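PDB 7M13: GDP-L-fucose synthase from Campylobacter jejuni subsp. jejuni serotype O:2, which acts as an NADPH-dependent GDP-D-glycero-L-gluco-heptose synthase in the biosynthesis of the capsular polysaccharide. Local coordinates for residues 10-15 / 54-59; 14-19 / 36-41; 190-195 / 292-297. All coordinates share one frame; numbering follows the deposited sequence.

Interaction 1: 10-15 / 54-59; sequences KIYIAG and KFFKEE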
loop_
_atom_site.group_PDB
_atom_site.type_symbol
_atom_site.label_atom_id
_atom_site.label_comp_id
_atom_site.label_asym_id
_atom_site.label_seq_id
_atom_site.Cartn_x
_atom_site.Cartn_y
_atom_site.Cartn_z
ATOM N N LYS B 10 13.074 27.414 4.738
ATOM C CA LYS B 10 12.849 27.043 3.336
ATOM C C LYS B 10 11.730 26.012 3.291
ATOM O O LYS B 10 11.922 24.921 3.826
ATOM C CB LYS B 10 14.124 26.527 2.675
ATOM C CG LYS B 10 13.959 26.376 1.174
ATOM C CD LYS B 10 15.287 26.193 0.467
ATOM C CE LYS B 10 15.208 26.262 -1.032
ATOM N NZ LYS B 10 16.588 26.299 -1.584
ATOM N N ILE B 11 10.636 26.341 2.627
ATOM C CA ILE B 11 9.390 25.538 2.619
ATOM C C ILE B 11 9.101 25.117 1.199
ATOM O O ILE B 11 8.929 25.962 0.339
ATOM C CB ILE B 11 8.208 26.345 3.187
ATOM C CG1 ILE B 11 8.530 26.781 4.607
ATOM C CG2 ILE B 11 6.913 25.532 3.079
ATOM C CD1 ILE B 11 7.540 27.783 5.184
ATOM N N TYR B 12 8.992 23.802 0.953
ATOM C CA TYR B 12 8.572 23.242 -0.345
ATOM C C TYR B 12 7.093 22.887 -0.281
ATOM O O TYR B 12 6.697 22.160 0.620
ATOM C CB TYR B 12 9.454 22.039 -0.682
ATOM C CG TYR B 12 9.031 21.235 -1.879
ATOM C CD1 TYR B 12 8.620 21.822 -3.066
ATOM C CD2 TYR B 12 8.994 19.845 -1.792
ATOM C CE1 TYR B 12 8.236 21.061 -4.154
ATOM C CE2 TYR B 12 8.636 19.083 -2.882
ATOM C CZ TYR B 12 8.213 19.682 -4.040
ATOM O OH TYR B 12 7.792 18.923 -5.085
ATOM N N ILE B 13 6.308 23.470 -1.160
ATOM C CA ILE B 13 4.901 23.068 -1.417
ATOM C C ILE B 13 4.890 22.275 -2.711
ATOM O O ILE B 13 5.008 22.859 -3.785
ATOM C CB ILE B 13 3.935 24.270 -1.446
ATOM C CG1 ILE B 13 4.036 25.078 -0.151
ATOM C CG2 ILE B 13 2.501 23.790 -1.673
ATOM C CD1 ILE B 13 4.775 26.372 -0.271
ATOM N N ALA B 14 4.715 20.960 -2.621
ATOM C CA ALA B 14 4.612 20.079 -3.791
ATOM C C ALA B 14 3.211 20.225 -4.352
ATOM O O ALA B 14 2.269 20.254 -3.526
ATOM C CB ALA B 14 4.930 18.671 -3.392
ATOM N N GLY B 15 3.048 20.354 -5.655
ATOM C CA GLY B 15 1.722 20.538 -6.265
ATOM C C GLY B 15 1.155 21.907 -5.993
ATOM O O GLY B 15 -0.061 22.028 -5.705
ATOM N N LYS B 54 17.331 14.538 -7.080
ATOM C CA LYS B 54 18.187 15.692 -7.455
ATOM C C LYS B 54 17.633 16.983 -6.856
ATOM O O LYS B 54 18.412 17.813 -6.346
ATOM C CB LYS B 54 18.241 15.859 -8.975
ATOM C CG LYS B 54 19.211 14.951 -9.702
ATOM C CD LYS B 54 19.292 15.314 -11.161
ATOM C CE LYS B 54 20.261 14.452 -11.944
ATOM N NZ LYS B 54 19.900 14.444 -13.382
ATOM N N PHE B 55 16.319 17.180 -6.922
ATOM C CA PHE B 55 15.666 18.387 -6.364
ATOM C C PHE B 55 15.980 18.518 -4.873
ATOM O O PHE B 55 16.325 19.606 -4.378
ATOM C CB PHE B 55 14.153 18.360 -6.590
ATOM C CG PHE B 55 13.378 19.326 -5.743
ATOM C CD1 PHE B 55 13.360 20.673 -6.068
ATOM C CD2 PHE B 55 12.771 18.911 -4.568
ATOM C CE1 PHE B 55 12.656 21.579 -5.299
ATOM C CE2 PHE B 55 12.116 19.828 -3.765
ATOM C CZ PHE B 55 12.071 21.157 -4.121
ATOM N N PHE B 56 15.777 17.453 -4.094
ATOM C CA PHE B 56 16.002 17.511 -2.637
ATOM C C PHE B 56 17.464 17.783 -2.315
ATOM O O PHE B 56 17.750 18.587 -1.410
ATOM C CB PHE B 56 15.479 16.254 -1.942
ATOM C CG PHE B 56 14.018 16.361 -1.594
ATOM C CD1 PHE B 56 13.619 16.933 -0.399
ATOM C CD2 PHE B 56 13.038 15.925 -2.467
ATOM C CE1 PHE B 56 12.270 17.086 -0.123
ATOM C CE2 PHE B 56 11.694 16.027 -2.172
ATOM C CZ PHE B 56 11.321 16.629 -0.994
ATOM N N LYS B 57 18.383 17.180 -3.072
ATOM C CA LYS B 57 19.836 17.367 -2.825
ATOM C C LYS B 57 20.230 18.807 -3.187
ATOM O O LYS B 57 21.068 19.392 -2.462
ATOM C CB LYS B 57 20.624 16.313 -3.618
ATOM C CG LYS B 57 22.016 15.988 -3.074
ATOM C CD LYS B 57 22.035 15.392 -1.671
ATOM C CE LYS B 57 21.425 14.009 -1.530
ATOM N NZ LYS B 57 21.748 13.391 -0.217
ATOM N N GLU B 58 19.609 19.401 -4.215
ATOM C CA GLU B 58 19.956 20.792 -4.644
ATOM C C GLU B 58 19.323 21.828 -3.700
ATOM O O GLU B 58 19.975 22.841 -3.336
ATOM C CB GLU B 58 19.517 21.014 -6.092
ATOM C CG GLU B 58 19.629 22.452 -6.599
ATOM C CD GLU B 58 21.032 23.034 -6.629
ATOM O OE1 GLU B 58 22.001 22.266 -6.459
ATOM O OE2 GLU B 58 21.113 24.286 -6.764
ATOM N N GLU B 59 18.047 21.655 -3.364
ATOM C CA GLU B 59 17.256 22.736 -2.727
ATOM C C GLU B 59 17.228 22.563 -1.201
ATOM O O GLU B 59 17.036 23.586 -0.503
ATOM C CB GLU B 59 15.847 22.780 -3.295
ATOM C CG GLU B 59 15.807 23.176 -4.749
ATOM C CD GLU B 59 16.032 24.658 -5.008
ATOM O OE1 GLU B 59 15.957 25.440 -4.058
ATOM O OE2 GLU B 59 16.296 25.002 -6.183
#
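The ring of Tyr12 has the edge of Phe55 against one face, with CE2 of Phe55 3.6 Å above the middle of the ring, while the backbone N of Ala14 lies over the other face, toward its rim. This is an edge-to-face pair, tilted rather than square: the planes meet at 51° and the centroids are 4.5 Å apart. Phe56 approaches Tyr12 obliquely through CZ, which lies 4.0 Å from CD2 of the tyrosine. The two phenylalanines also brace each other, since CE2 of Phe55 stands over the centre of the Phe56 ring. With CG of Tyr12 anti to its backbone N (chi1 172°), the ring reaches out from strand 11-14 to meet helix 49-59. Flat aromatic rings suit this buried layer between sheet and helix of the Rossmann fold, where Val37 and Val64 of the adjacent strands add to the packing.

Next to strand 11-14 and partly exposed, Lys10 extends its chain to the last turn of the helix. Its NZ is 2.7 Å from OE1 of Glu59 in a salt bridge, and it also donates to the backbone O of Glu59 at 3.0 Å, in the carbonyl plane on a lone pair. One ammonium thus holds both the carboxylate and the backbone carbonyl of Glu59. Because that residue closes the helix, the positive charge would probably also be favoured by the partial negative charge at the helix C-terminus.

Interaction 2: 14-19 / 36-41; sequences AGHKGT and LVLKTR. With NAP (NADP nicotinamide-adenine-dinucleotide phosphate), chain E.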
loop_
_atom_site.group_PDB
_atom_site.type_symbol
_atom_site.label_atom_id
_atom_site.label_comp_id
_atom_site.label_asym_id
_atom_site.label_seq_id
_atom_site.Cartn_x
_atom_site.Cartn_y
_atom_site.Cartn_z
ATOM N N ALA B 14 4.715 20.960 -2.621
ATOM C CA ALA B 14 4.612 20.079 -3.791
ATOM C C ALA B 14 3.211 20.225 -4.352
ATOM O O ALA B 14 2.269 20.254 -3.526
ATOM C CB ALA B 14 4.930 18.671 -3.392
ATOM N N GLY B 15 3.048 20.354 -5.655
ATOM C CA GLY B 15 1.722 20.538 -6.265
ATOM C C GLY B 15 1.155 21.907 -5.993
ATOM O O GLY B 15 -0.061 22.028 -5.705
ATOM N N HIS B 16 1.974 22.945 -6.091
ATOM C CA HIS B 16 1.592 24.281 -5.585
ATOM C C HIS B 16 0.505 24.932 -6.437
ATOM O O HIS B 16 -0.047 25.950 -5.939
ATOM C CB HIS B 16 2.786 25.209 -5.474
ATOM C CG HIS B 16 3.372 25.593 -6.783
ATOM N ND1 HIS B 16 4.132 24.728 -7.509
ATOM C CD2 HIS B 16 3.345 26.776 -7.442
ATOM C CE1 HIS B 16 4.555 25.349 -8.604
ATOM N NE2 HIS B 16 4.083 26.627 -8.573
ATOM N N LYS B 17 0.264 24.454 -7.660
ATOM C CA LYS B 17 -0.776 25.065 -8.538
ATOM C C LYS B 17 -2.158 24.459 -8.289
ATOM O O LYS B 17 -3.139 24.968 -8.826
ATOM C CB LYS B 17 -0.377 24.946 -10.009
ATOM C CG LYS B 17 0.935 25.631 -10.374
ATOM C CD LYS B 17 0.872 27.123 -10.186
ATOM C CE LYS B 17 0.447 27.863 -11.441
ATOM N NZ LYS B 17 1.406 27.669 -12.559
ATOM N N GLY B 18 -2.272 23.414 -7.481
ATOM C CA GLY B 18 -3.580 22.814 -7.174
ATOM C C GLY B 18 -4.325 23.605 -6.118
ATOM O O GLY B 18 -3.865 24.684 -5.655
ATOM N N THR B 19 -5.506 23.153 -5.749
ATOM C CA THR B 19 -6.389 23.934 -4.853
ATOM C C THR B 19 -5.710 24.132 -3.485
ATOM O O THR B 19 -5.609 25.277 -2.986
ATOM C CB THR B 19 -7.762 23.278 -4.764
ATOM O OG1 THR B 19 -8.299 23.289 -6.089
ATOM C CG2 THR B 19 -8.674 24.006 -3.809
ATOM N N LEU B 36 9.826 30.245 -0.046
ATOM C CA LEU B 36 9.135 29.073 -0.618
ATOM C C LEU B 36 9.905 28.573 -1.814
ATOM O O LEU B 36 10.504 29.358 -2.576
ATOM C CB LEU B 36 7.710 29.445 -1.007
ATOM C CG LEU B 36 6.864 30.116 0.072
ATOM C CD1 LEU B 36 5.463 30.373 -0.443
ATOM C CD2 LEU B 36 6.849 29.345 1.383
ATOM N N VAL B 37 9.837 27.265 -2.031
ATOM C CA VAL B 37 10.394 26.687 -3.276
ATOM C C VAL B 37 9.246 25.948 -3.934
ATOM O O VAL B 37 8.536 25.161 -3.236
ATOM C CB VAL B 37 11.661 25.848 -3.031
ATOM C CG1 VAL B 37 11.458 24.750 -2.008
ATOM C CG2 VAL B 37 12.201 25.281 -4.339
ATOM N N LEU B 38 9.005 26.283 -5.185
ATOM C CA LEU B 38 7.817 25.910 -5.973
ATOM C C LEU B 38 8.315 25.375 -7.312
ATOM O O LEU B 38 9.129 26.038 -7.945
ATOM C CB LEU B 38 6.919 27.133 -6.130
ATOM C CG LEU B 38 6.533 27.891 -4.861
ATOM C CD1 LEU B 38 5.751 29.139 -5.232
ATOM C CD2 LEU B 38 5.726 27.018 -3.902
ATOM N N LYS B 39 7.911 24.177 -7.693
ATOM C CA LYS B 39 8.274 23.566 -8.995
ATOM C C LYS B 39 7.002 23.168 -9.733
ATOM O O LYS B 39 6.173 22.413 -9.182
ATOM C CB LYS B 39 9.196 22.370 -8.769
ATOM C CG LYS B 39 10.512 22.704 -8.109
ATOM C CD LYS B 39 11.444 23.465 -9.037
ATOM C CE LYS B 39 12.804 23.676 -8.420
ATOM N NZ LYS B 39 13.666 24.540 -9.261
ATOM N N THR B 40 6.849 23.597 -10.990
ATOM C CA THR B 40 5.759 23.080 -11.842
ATOM C C THR B 40 6.068 21.625 -12.204
ATOM O O THR B 40 7.242 21.206 -12.050
ATOM C CB THR B 40 5.597 23.927 -13.106
ATOM O OG1 THR B 40 6.799 23.736 -13.857
ATOM C CG2 THR B 40 5.380 25.393 -12.794
ATOM N N ARG B 41 5.065 20.914 -12.698
ATOM C CA ARG B 41 5.210 19.535 -13.218
ATOM C C ARG B 41 6.282 19.530 -14.315
ATOM O O ARG B 41 7.086 18.593 -14.357
ATOM C CB ARG B 41 3.868 19.022 -13.744
ATOM C CG ARG B 41 3.981 17.668 -14.421
ATOM C CD ARG B 41 2.720 17.242 -15.159
ATOM N NE ARG B 41 1.510 17.225 -14.351
ATOM C CZ ARG B 41 0.958 16.134 -13.816
ATOM N NH1 ARG B 41 1.531 14.960 -13.932
ATOM N NH2 ARG B 41 -0.168 16.223 -13.137
HETATM P PA NAP E . -5.259 19.241 -7.156
HETATM O O1A NAP E . -5.819 18.096 -7.946
HETATM O O2A NAP E . -6.009 20.549 -7.211
HETATM O O5B NAP E . -3.781 19.572 -7.571
HETATM C C5B NAP E . -2.804 18.538 -7.679
HETATM C C4B NAP E . -1.545 19.184 -8.167
HETATM O O4B NAP E . -0.523 18.160 -8.186
HETATM C C3B NAP E . -1.627 19.760 -9.596
HETATM O O3B NAP E . -1.212 21.121 -9.585
HETATM C C2B NAP E . -0.723 18.837 -10.405
HETATM O O2B NAP E . 0.013 19.506 -11.430
HETATM C C1B NAP E . 0.260 18.351 -9.346
HETATM N N9A NAP E . 0.872 17.097 -9.727
HETATM C C8A NAP E . 0.264 15.904 -9.972
HETATM N N7A NAP E . 1.074 14.973 -10.415
HETATM C C5A NAP E . 2.300 15.600 -10.478
HETATM C C6A NAP E . 3.566 15.146 -10.888
HETATM N N6A NAP E . 3.804 13.921 -11.370
HETATM N N1A NAP E . 4.579 16.040 -10.835
HETATM C C2A NAP E . 4.335 17.277 -10.383
HETATM N N3A NAP E . 3.181 17.812 -9.980
HETATM C C4A NAP E . 2.194 16.911 -10.062
HETATM O O3 NAP E . -5.119 18.784 -5.631
HETATM P PN NAP E . -6.025 19.187 -4.397
HETATM O O1N NAP E . -7.441 18.996 -4.778
HETATM O O2N NAP E . -5.554 20.509 -3.937
HETATM O O5D NAP E . -5.597 18.051 -3.339
HETATM C C5D NAP E . -4.550 18.277 -2.423
HETATM C C4D NAP E . -4.430 17.056 -1.556
HETATM O O4D NAP E . -5.651 16.879 -0.786
HETATM C C3D NAP E . -4.202 15.742 -2.315
HETATM O O3D NAP E . -3.350 14.864 -1.567
HETATM C C2D NAP E . -5.604 15.209 -2.414
HETATM O O2D NAP E . -5.668 13.810 -2.673
HETATM C C1D NAP E . -6.170 15.579 -1.058
HETATM N N1N NAP E . -7.650 15.587 -1.083
HETATM C C2N NAP E . -8.352 16.441 -1.887
HETATM C C3N NAP E . -9.701 16.368 -1.959
HETATM C C7N NAP E . -10.515 17.262 -2.826
HETATM O O7N NAP E . -11.757 17.250 -2.704
HETATM N N7N NAP E . -9.873 18.043 -3.689
HETATM C C4N NAP E . -10.423 15.423 -1.129
HETATM C C5N NAP E . -9.621 14.581 -0.271
HETATM C C6N NAP E . -8.325 14.631 -0.326
HETATM P P2B NAP E . -0.698 19.877 -12.835
HETATM O O1X NAP E . -1.547 21.071 -12.500
HETATM O O2X NAP E . -1.424 18.711 -13.341
HETATM O O3X NAP E . 0.489 20.218 -13.756
HETATM O O HOH W 1 6.128 20.151 -6.848
HETATM O O HOH W 2 5.761 22.795 -6.300
#
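The CH-pi contact comes from Leu38, whose CB stands over the centre of the His16 ring, 3.7 Å from its centroid and only 4° off the normal. Leu38 CD2 continues the packing beside CB of His16, while CG of Lys17 lies toward the rim of the opposite face. A flat imidazole can offer an apolar face to leucine and still use its rim for polar neighbours. Here chi1 of 68° sets CG between the backbone N and the carbonyl carbon, and the ring edge turns to the chain at Lys39 and Thr40: CE1 of His16 is 3.4 Å from O of Lys39, with N of Thr40 also near the ring plane.

Water bridges carry the polar link. One water is 2.8 Å from ND1 of His16 and accepts from N of Lys39; another donates to O of Lys39 and receives a weak bond from N of Gly15.

The segment 14-19 is the glycine-rich nucleotide-binding loop of the Rossmann fold, with a type I turn from Gly15 to Gly18. Gly18, without a side chain, lets its CA come within 3.3 Å of O5B of NADP.

Hydrogen bonds to the cofactor come from both segments. N of Thr19, at the start of helix 19-30, donates to the phosphate oxygen O2A at 3.0 Å. Arg41 clasps the 2'-phosphate, NH2 meeting O2X at 2.8 Å and NE meeting O3X at 3.2 Å, with one face of its guanidinium turned, at a tilt, to the adenine near C5A.

Interaction 3: 190-195 / 292-297; sequences RKFHLA and LMVKNI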
loop_
_atom_site.group_PDB
_atom_site.type_symbol
_atom_site.label_atom_id
_atom_site.label_comp_id
_atom_site.label_asym_id
_atom_site.label_seq_id
_atom_site.Cartn_x
_atom_site.Cartn_y
_atom_site.Cartn_z
ATOM N N ARG B 190 -20.746 26.653 -10.079
ATOM C CA ARG B 190 -20.681 27.005 -11.521
ATOM C C ARG B 190 -22.007 26.658 -12.196
ATOM O O ARG B 190 -22.427 27.438 -13.067
ATOM C CB ARG B 190 -19.531 26.314 -12.256
ATOM C CG ARG B 190 -19.271 26.927 -13.629
ATOM C CD ARG B 190 -17.949 26.510 -14.237
ATOM N NE ARG B 190 -17.810 26.962 -15.615
ATOM C CZ ARG B 190 -16.819 26.611 -16.426
ATOM N NH1 ARG B 190 -16.781 27.076 -17.662
ATOM N NH2 ARG B 190 -15.860 25.808 -15.998
ATOM N N LYS B 191 -22.637 25.549 -11.817
ATOM C CA LYS B 191 -23.933 25.114 -12.410
ATOM C C LYS B 191 -24.996 26.190 -12.166
ATOM O O LYS B 191 -25.735 26.535 -13.117
ATOM C CB LYS B 191 -24.399 23.784 -11.810
ATOM C CG LYS B 191 -23.741 22.535 -12.388
ATOM C CD LYS B 191 -24.428 21.233 -11.975
ATOM C CE LYS B 191 -25.913 21.207 -12.283
ATOM N NZ LYS B 191 -26.486 19.838 -12.215
ATOM N N PHE B 192 -25.098 26.711 -10.943
ATOM C CA PHE B 192 -26.112 27.744 -10.611
ATOM C C PHE B 192 -25.755 29.069 -11.292
ATOM O O PHE B 192 -26.682 29.771 -11.689
ATOM C CB PHE B 192 -26.285 27.895 -9.101
ATOM C CG PHE B 192 -27.267 26.903 -8.543
ATOM C CD1 PHE B 192 -28.626 27.158 -8.582
ATOM C CD2 PHE B 192 -26.833 25.688 -8.031
ATOM C CE1 PHE B 192 -29.536 26.233 -8.090
ATOM C CE2 PHE B 192 -27.743 24.773 -7.528
ATOM C CZ PHE B 192 -29.092 25.037 -7.574
ATOM N N HIS B 193 -24.468 29.411 -11.407
ATOM C CA HIS B 193 -24.023 30.668 -12.065
ATOM C C HIS B 193 -24.479 30.659 -13.530
ATOM O O HIS B 193 -25.088 31.657 -13.974
ATOM C CB HIS B 193 -22.512 30.863 -11.917
ATOM C CG HIS B 193 -22.015 32.090 -12.593
ATOM N ND1 HIS B 193 -22.230 33.352 -12.074
ATOM C CD2 HIS B 193 -21.336 32.257 -13.747
ATOM C CE1 HIS B 193 -21.686 34.248 -12.875
ATOM N NE2 HIS B 193 -21.132 33.599 -13.908
ATOM N N LEU B 194 -24.225 29.569 -14.251
ATOM C CA LEU B 194 -24.605 29.433 -15.681
ATOM C C LEU B 194 -26.132 29.398 -15.817
ATOM O O LEU B 194 -26.637 29.974 -16.795
ATOM C CB LEU B 194 -23.979 28.173 -16.279
ATOM C CG LEU B 194 -22.453 28.149 -16.318
ATOM C CD1 LEU B 194 -21.974 26.951 -17.111
ATOM C CD2 LEU B 194 -21.896 29.441 -16.893
ATOM N N ALA B 195 -26.844 28.763 -14.880
ATOM C CA ALA B 195 -28.324 28.770 -14.825
ATOM C C ALA B 195 -28.809 30.221 -14.758
ATOM O O ALA B 195 -29.796 30.556 -15.448
ATOM C CB ALA B 195 -28.827 27.979 -13.642
ATOM N N LEU B 292 -29.399 24.589 -2.141
ATOM C CA LEU B 292 -30.185 25.796 -1.774
ATOM C C LEU B 292 -29.231 26.904 -1.342
ATOM O O LEU B 292 -29.470 28.064 -1.686
ATOM C CB LEU B 292 -31.187 25.467 -0.665
ATOM C CG LEU B 292 -32.321 24.528 -1.054
ATOM C CD1 LEU B 292 -33.168 24.191 0.170
ATOM C CD2 LEU B 292 -33.167 25.134 -2.165
ATOM N N MET B 293 -28.182 26.577 -0.586
ATOM C CA MET B 293 -27.195 27.593 -0.173
ATOM C C MET B 293 -26.641 28.227 -1.442
ATOM O O MET B 293 -26.485 29.451 -1.491
ATOM C CB MET B 293 -26.008 26.989 0.577
ATOM C CG MET B 293 -26.224 26.766 2.020
ATOM S SD MET B 293 -24.645 26.144 2.712
ATOM C CE MET B 293 -25.259 25.599 4.301
ATOM N N VAL B 294 -26.249 27.390 -2.392
ATOM C CA VAL B 294 -25.562 27.900 -3.607
ATOM C C VAL B 294 -26.553 28.776 -4.374
ATOM O O VAL B 294 -26.153 29.884 -4.777
ATOM C CB VAL B 294 -25.016 26.763 -4.479
ATOM C CG1 VAL B 294 -24.549 27.304 -5.818
ATOM C CG2 VAL B 294 -23.891 26.026 -3.759
ATOM N N LYS B 295 -27.790 28.299 -4.522
ATOM C CA LYS B 295 -28.884 29.008 -5.250
ATOM C C LYS B 295 -29.052 30.420 -4.681
ATOM O O LYS B 295 -29.122 31.398 -5.475
ATOM C CB LYS B 295 -30.198 28.227 -5.156
ATOM C CG LYS B 295 -31.356 28.876 -5.908
ATOM C CD LYS B 295 -32.723 28.275 -5.648
ATOM C CE LYS B 295 -33.838 29.180 -6.139
ATOM N NZ LYS B 295 -35.171 28.543 -5.992
ATOM N N ASN B 296 -29.082 30.535 -3.355
ATOM C CA ASN B 296 -29.358 31.811 -2.647
ATOM C C ASN B 296 -28.157 32.746 -2.801
ATOM O O ASN B 296 -28.372 33.965 -2.961
ATOM C CB ASN B 296 -29.798 31.530 -1.209
ATOM C CG ASN B 296 -31.124 30.792 -1.177
ATOM O OD1 ASN B 296 -31.428 30.074 -0.224
ATOM N ND2 ASN B 296 -31.918 30.941 -2.231
ATOM N N ILE B 297 -26.931 32.206 -2.785
ATOM C CA ILE B 297 -25.690 33.021 -2.920
ATOM C C ILE B 297 -25.563 33.514 -4.366
ATOM O O ILE B 297 -25.193 34.687 -4.558
ATOM C CB ILE B 297 -24.453 32.230 -2.446
ATOM C CG1 ILE B 297 -24.556 31.970 -0.944
ATOM C CG2 ILE B 297 -23.163 32.955 -2.816
ATOM C CD1 ILE B 297 -23.527 31.001 -0.391
#
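Phe192 carries the contact of 190-195 with 292-297, packing on Val294 and Lys295, and the residues before and after it on the segment 190-195 turn to other neighbours. Arg190 points away from the partner helix and makes a salt bridge with Asp209, while the amine of Lys191, a predicted substrate-binding residue, is held by the carbonyls of Phe225 and Glu233.

At Phe192 the helices come close, its CA being 6.2 Å from CA of Lys295. With CG anti to its own carbonyl carbon (chi1 -86°), the ring is directed at the other helix and spans two successive residues there. CD2 meets CG1 of Val294 at 3.6 Å in an oblique approach; that methyl is anti to the valine N (chi1 170°) and reaches back as far as CB of Phe192. Toward the CE1 corner, on the same side of the ring plane, CB of Lys295 lies 3.6 Å from CE1. That same face looks onto the helix backbone itself, with N of Lys295 4.2 Å above its centre. A broad, flat phenyl suits this place because it can lie against a helix surface, and a branched valine fills in beside it. The lysine contributes only its first methylenes, its extended chain carrying NZ off to O of Gly302.

One residue further on, His193 bonds Tyr343 through ND1 and meets Tyr346 edge-to-face, while Ala195, with its small methyl, touches Phe300. The contact joins two helices that both pack on the C-terminal helix 335-347, through His193 on one and Met293 and Ile297 on the other, while strand 231-235 lies against the first, its Val232 touching Phe192 and Ala195.

Overall arrangement
Interactions 1 and 2 are neighbours, their centres about 10 Å apart, and both start from the same strand and glycine-rich loop, sharing Ala14 and Gly15. They also touch directly: strands 11-14 and 36-37 lie side by side and parallel in the main sheet, and helix 49-59 follows strand 36-37 in the chain. Together they build the start of the Rossmann fold, interaction 1 setting a helix on the sheet and interaction 2 lying at the C-terminal ends of the strands, where NADP binds. Interaction 3 comes later in the chain, its centre about 40 Å from that of interaction 1 and 30 Å from that of interaction 2. It joins helices 184-199 and 287-298 in the region that in this family typically holds the nucleotide sugar.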